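Long-range contacts in rhamnosidase B (Bacillus sp., PDB 2OKX), which hydrolyses terminal non-reducing alpha-L-rhamnose residues in alpha-L-rhamnosides as a member of glycoside hydrolase family 78: residues R106-L111 with A185-L190; A46-V51 with L95-S100. All blocks are in the same frame, centred on the assembly; numbering follows the deposited sequence.

Interaction 1: R106-L111 with A185-L190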
# COMPACT_ATOMS: atom_id res chain seq x y z
N ARG A 106 10.85 -10.05 -9.17
CA ARG A 106 11.46 -11.35 -8.95
C ARG A 106 12.90 -11.45 -9.43
O ARG A 106 13.22 -11.12 -10.57
CB ARG A 106 10.64 -12.45 -9.63
CG ARG A 106 11.03 -13.85 -9.16
CD ARG A 106 10.43 -14.96 -10.00
NE ARG A 106 10.72 -16.26 -9.42
CZ ARG A 106 10.37 -17.43 -9.96
NH1 ARG A 106 9.72 -17.46 -11.11
NH2 ARG A 106 10.67 -18.56 -9.33
N GLY A 107 13.77 -11.89 -8.52
CA GLY A 107 15.17 -12.08 -8.84
C GLY A 107 15.46 -13.52 -8.43
O GLY A 107 15.05 -14.46 -9.12
N ARG A 108 16.14 -13.70 -7.31
CA ARG A 108 16.46 -15.02 -6.80
C ARG A 108 16.84 -14.87 -5.34
O ARG A 108 17.30 -13.80 -4.92
CB ARG A 108 17.61 -15.66 -7.59
CG ARG A 108 18.93 -14.91 -7.52
CD ARG A 108 20.01 -15.61 -8.35
NE ARG A 108 20.29 -16.97 -7.87
CZ ARG A 108 21.18 -17.79 -8.42
NH1 ARG A 108 21.37 -19.00 -7.92
NH2 ARG A 108 21.88 -17.40 -9.48
N GLY A 109 16.62 -15.92 -4.55
CA GLY A 109 16.96 -15.86 -3.14
C GLY A 109 18.41 -15.49 -2.95
O GLY A 109 19.28 -15.97 -3.68
N GLY A 110 18.70 -14.62 -1.99
CA GLY A 110 20.08 -14.24 -1.78
C GLY A 110 20.34 -13.27 -0.64
O GLY A 110 19.49 -12.45 -0.28
N LEU A 111 21.53 -13.38 -0.08
CA LEU A 111 21.98 -12.53 1.00
C LEU A 111 23.45 -12.19 0.81
O LEU A 111 24.26 -13.07 0.49
CB LEU A 111 21.81 -13.23 2.35
CG LEU A 111 22.52 -12.54 3.52
CD1 LEU A 111 21.86 -11.20 3.81
CD2 LEU A 111 22.48 -13.44 4.75
N ALA A 185 24.36 -11.12 -11.64
CA ALA A 185 22.95 -10.98 -11.96
C ALA A 185 22.11 -11.65 -10.88
O ALA A 185 22.55 -12.62 -10.26
CB ALA A 185 22.64 -11.61 -13.32
N PRO A 186 20.88 -11.16 -10.66
CA PRO A 186 20.23 -10.05 -11.36
C PRO A 186 20.47 -8.65 -10.78
O PRO A 186 20.00 -7.66 -11.34
CB PRO A 186 18.76 -10.44 -11.31
CG PRO A 186 18.65 -11.05 -9.95
CD PRO A 186 19.89 -11.93 -9.87
N TRP A 187 21.21 -8.57 -9.69
CA TRP A 187 21.48 -7.29 -9.04
C TRP A 187 22.69 -6.60 -9.67
O TRP A 187 23.74 -6.46 -9.05
CB TRP A 187 21.71 -7.53 -7.55
CG TRP A 187 20.75 -8.54 -7.00
CD1 TRP A 187 19.44 -8.35 -6.68
CD2 TRP A 187 21.03 -9.93 -6.75
NE1 TRP A 187 18.88 -9.53 -6.25
CE2 TRP A 187 19.83 -10.51 -6.28
CE3 TRP A 187 22.17 -10.73 -6.88
CZ2 TRP A 187 19.75 -11.87 -5.94
CZ3 TRP A 187 22.09 -12.08 -6.54
CH2 TRP A 187 20.88 -12.63 -6.07
N THR A 188 22.51 -6.17 -10.92
CA THR A 188 23.56 -5.52 -11.70
C THR A 188 24.48 -4.62 -10.89
O THR A 188 25.70 -4.65 -11.06
CB THR A 188 22.94 -4.71 -12.85
OG1 THR A 188 21.90 -5.49 -13.45
CG2 THR A 188 23.98 -4.38 -13.90
N SER A 189 23.90 -3.80 -10.02
CA SER A 189 24.69 -2.91 -9.19
C SER A 189 24.07 -2.77 -7.81
O SER A 189 22.84 -2.82 -7.66
CB SER A 189 24.81 -1.52 -9.83
OG SER A 189 23.57 -0.83 -9.78
N LEU A 190 24.92 -2.62 -6.80
CA LEU A 190 24.46 -2.44 -5.43
C LEU A 190 24.70 -0.97 -5.10
O LEU A 190 25.83 -0.48 -5.16
CB LEU A 190 25.26 -3.34 -4.47
CG LEU A 190 25.27 -4.84 -4.79
CD1 LEU A 190 25.97 -5.60 -3.66
CD2 LEU A 190 23.86 -5.36 -4.95
O HOH W 1 21.81 -15.15 -11.17

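Interaction 2: A46-V51 with L95-S100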
# COMPACT_ATOMS: atom_id res chain seq x y z
N ALA A 46 19.49 -7.93 0.56
CA ALA A 46 19.01 -9.28 0.33
C ALA A 46 17.86 -9.28 -0.65
O ALA A 46 17.33 -8.23 -1.02
CB ALA A 46 18.58 -9.90 1.65
N ASP A 47 17.48 -10.48 -1.08
CA ASP A 47 16.38 -10.67 -2.01
C ASP A 47 15.53 -11.77 -1.38
O ASP A 47 16.00 -12.90 -1.26
CB ASP A 47 16.93 -11.14 -3.37
CG ASP A 47 15.85 -11.24 -4.43
OD1 ASP A 47 14.75 -11.72 -4.11
OD2 ASP A 47 16.11 -10.84 -5.59
N SER A 48 14.28 -11.48 -1.02
CA SER A 48 13.63 -10.18 -1.21
C SER A 48 13.79 -9.16 -0.08
O SER A 48 13.98 -7.97 -0.33
CB SER A 48 12.13 -10.41 -1.44
OG SER A 48 11.91 -11.47 -2.36
N ARG A 49 13.68 -9.63 1.16
CA ARG A 49 13.80 -8.76 2.34
C ARG A 49 14.55 -9.49 3.46
O ARG A 49 14.65 -10.72 3.44
CB ARG A 49 12.41 -8.36 2.84
CG ARG A 49 11.54 -7.62 1.82
CD ARG A 49 12.07 -6.22 1.55
NE ARG A 49 11.15 -5.44 0.72
CZ ARG A 49 11.30 -5.21 -0.58
NH1 ARG A 49 12.35 -5.69 -1.23
NH2 ARG A 49 10.40 -4.48 -1.23
N TYR A 50 15.07 -8.75 4.44
CA TYR A 50 15.80 -9.36 5.54
C TYR A 50 15.50 -8.76 6.91
O TYR A 50 14.98 -7.65 7.01
CB TYR A 50 17.31 -9.24 5.31
CG TYR A 50 17.84 -7.84 5.55
CD1 TYR A 50 17.99 -6.94 4.50
CD2 TYR A 50 18.15 -7.40 6.83
CE1 TYR A 50 18.42 -5.63 4.72
CE2 TYR A 50 18.57 -6.09 7.07
CZ TYR A 50 18.71 -5.21 6.01
OH TYR A 50 19.11 -3.92 6.26
N VAL A 51 15.86 -9.51 7.94
CA VAL A 51 15.76 -9.08 9.33
C VAL A 51 17.16 -9.41 9.88
O VAL A 51 17.58 -10.57 9.90
CB VAL A 51 14.71 -9.87 10.13
CG1 VAL A 51 14.75 -9.42 11.59
CG2 VAL A 51 13.32 -9.64 9.55
N LEU A 95 13.56 -13.27 3.66
CA LEU A 95 12.27 -13.67 3.12
C LEU A 95 12.39 -13.56 1.61
O LEU A 95 12.69 -12.48 1.09
CB LEU A 95 11.15 -12.72 3.58
CG LEU A 95 10.76 -12.58 5.06
CD1 LEU A 95 11.85 -11.82 5.81
CD2 LEU A 95 9.43 -11.84 5.15
N HIS A 96 12.20 -14.66 0.89
CA HIS A 96 12.26 -14.59 -0.57
C HIS A 96 10.87 -14.88 -1.10
O HIS A 96 10.33 -15.96 -0.88
CB HIS A 96 13.25 -15.61 -1.16
CG HIS A 96 13.38 -15.49 -2.64
ND1 HIS A 96 14.02 -14.43 -3.24
CD2 HIS A 96 12.84 -16.23 -3.64
CE1 HIS A 96 13.86 -14.51 -4.55
NE2 HIS A 96 13.15 -15.59 -4.82
N PHE A 97 10.30 -13.91 -1.80
CA PHE A 97 8.95 -14.07 -2.33
C PHE A 97 8.83 -15.07 -3.47
O PHE A 97 7.89 -15.87 -3.51
CB PHE A 97 8.41 -12.71 -2.80
CG PHE A 97 8.39 -11.65 -1.72
CD1 PHE A 97 8.06 -11.98 -0.41
CD2 PHE A 97 8.67 -10.32 -2.03
CE1 PHE A 97 8.01 -10.99 0.59
CE2 PHE A 97 8.62 -9.33 -1.04
CZ PHE A 97 8.29 -9.67 0.27
N GLY A 98 9.78 -15.03 -4.41
CA GLY A 98 9.74 -15.93 -5.54
C GLY A 98 8.61 -15.57 -6.49
O GLY A 98 8.28 -16.33 -7.41
N VAL A 99 8.00 -14.41 -6.25
CA VAL A 99 6.89 -13.92 -7.06
C VAL A 99 6.99 -12.40 -7.12
O VAL A 99 7.25 -11.76 -6.11
CB VAL A 99 5.53 -14.31 -6.42
CG1 VAL A 99 4.38 -13.73 -7.22
CG2 VAL A 99 5.41 -15.82 -6.33
N SER A 100 6.79 -11.83 -8.30
CA SER A 100 6.86 -10.38 -8.45
C SER A 100 5.62 -9.70 -7.87
O SER A 100 4.55 -10.31 -7.81
CB SER A 100 6.99 -9.99 -9.93
OG SER A 100 8.21 -10.46 -10.49

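Interaction 1: R106-L111 with A185-L190
The indole ring of Trp187 meets Arg108 at its edge, where the carbonyl oxygen Arg108 O lies in the ring plane, 3.3 Å from Trp187 CZ2. One face of the indole carries the proline just before it in the chain, with Pro186 CD 3.7 Å above the plane and over the ring centre. Trp10, outside both segments, also stacks with this indole. The flat end of Arg108 is met at its own edge by a water in the guanidinium plane, which accepts from Arg108 NH2 and donates to Ala185 O.

The aliphatic part of Arg108 does the packing. Its CG, set between the backbone N and the carbonyl carbon (chi1 62°), comes to 3.3 Å from Trp187 CH2, a tight fit. The side chain as a whole crosses the indole at about a right angle. Arg108 CG also lies 3.9 Å from Pro186 CD. A peptide bond in the cis form precedes Pro186, whose CG rests 3.8 Å from Gly107 CA; a beta carbon at Gly107 would come within about 3.1 Å of Pro186 CG, so glycine suits this tight place.

The contact joins the chain leading into strand 110-117 to an inverse gamma turn centred on Trp187, just ahead of strand 189-192; both strands belong to one mixed sheet of the N-terminal domain. No direct hydrogen bond crosses between the segments, and Trp187 NE1 is bonded to Asp47 OD2. The contact combines van der Waals packing with one water bridge: the long arginine supplies methylenes for the indole while its charged tip reaches the other backbone through water.

Interaction 2: A46-V51 with L95-S100
Leu95 lies opposite both Ser48 and Arg49, the signature of a classic beta bulge, at a point where the chain leaves strand 41-47 of one sheet and enters strand 49-54 of another. The peptide bond before Ser48 is cis, at the single residue that separates the two strands. Leu95 O accepts from two backbone donors, Ser48 N at 2.8 Å and Arg49 N at 3.0 Å, while Leu95 N donates back to Arg49 O in an antiparallel hydrogen-bonded pair. Leu95 CD1 lies 3.8 Å from Arg49 O, the oxygen that Leu95 N also binds.

His96 follows, its imidazole suited to bridging polar groups because each nitrogen has a partner. ND1 donates to Asp47 O at 3.2 Å, approaching from above the carbonyl plane, and also sits 2.9 Å from Asp47 OD1; NE2 pairs with Ser18 OG. Replacing His96 by an alanine would probably leave Asp47 O without its imidazole donor and Ser18 OG without its ring partner, and open a gap beside the Asp47 carboxylate. Asp47 OD1 is hydrogen-bonded to the hydroxyl of Tyr104, outside both segments.

At Phe97 the backbone turns out of the strand, and its amide finds a side-chain acceptor: Phe97 N points almost straight at Ser48 OG (3.0 Å, 176°). Serine suits this place by being small and by offering both a hydroxyl and a methylene. With OG anti to its carbonyl carbon (chi1 -45°), Ser48 reaches the amide while its CB forms a CH-pi contact over one face of the Phe97 ring. This CB stands 3.9 Å from the ring centroid and is displaced toward the rim, nearest to Phe97 CD2.

Overall arrangement
Both interactions lie in the N-terminal domain, on the same side of the chain's centre, with their own centres about 10 Å apart. Interaction 2 lies where the chain passes from strand 41-47 of the mixed sheet to strand 49-54 of the antiparallel sheet; interaction 1 belongs to the mixed sheet, where 110-117 is the neighbour of 41-47: Gly110 O lies 2.9 Å from Asp47 N, a probable hydrogen bond. A second probable bond ties the segment ends, Arg106 N to Ser100 OG at 3.0 Å. Asp47 belongs to both environments, since Arg108 O packs 3.0 Å from Asp47 CG. Neither contact includes a calcium ligand such as Val423 or His522.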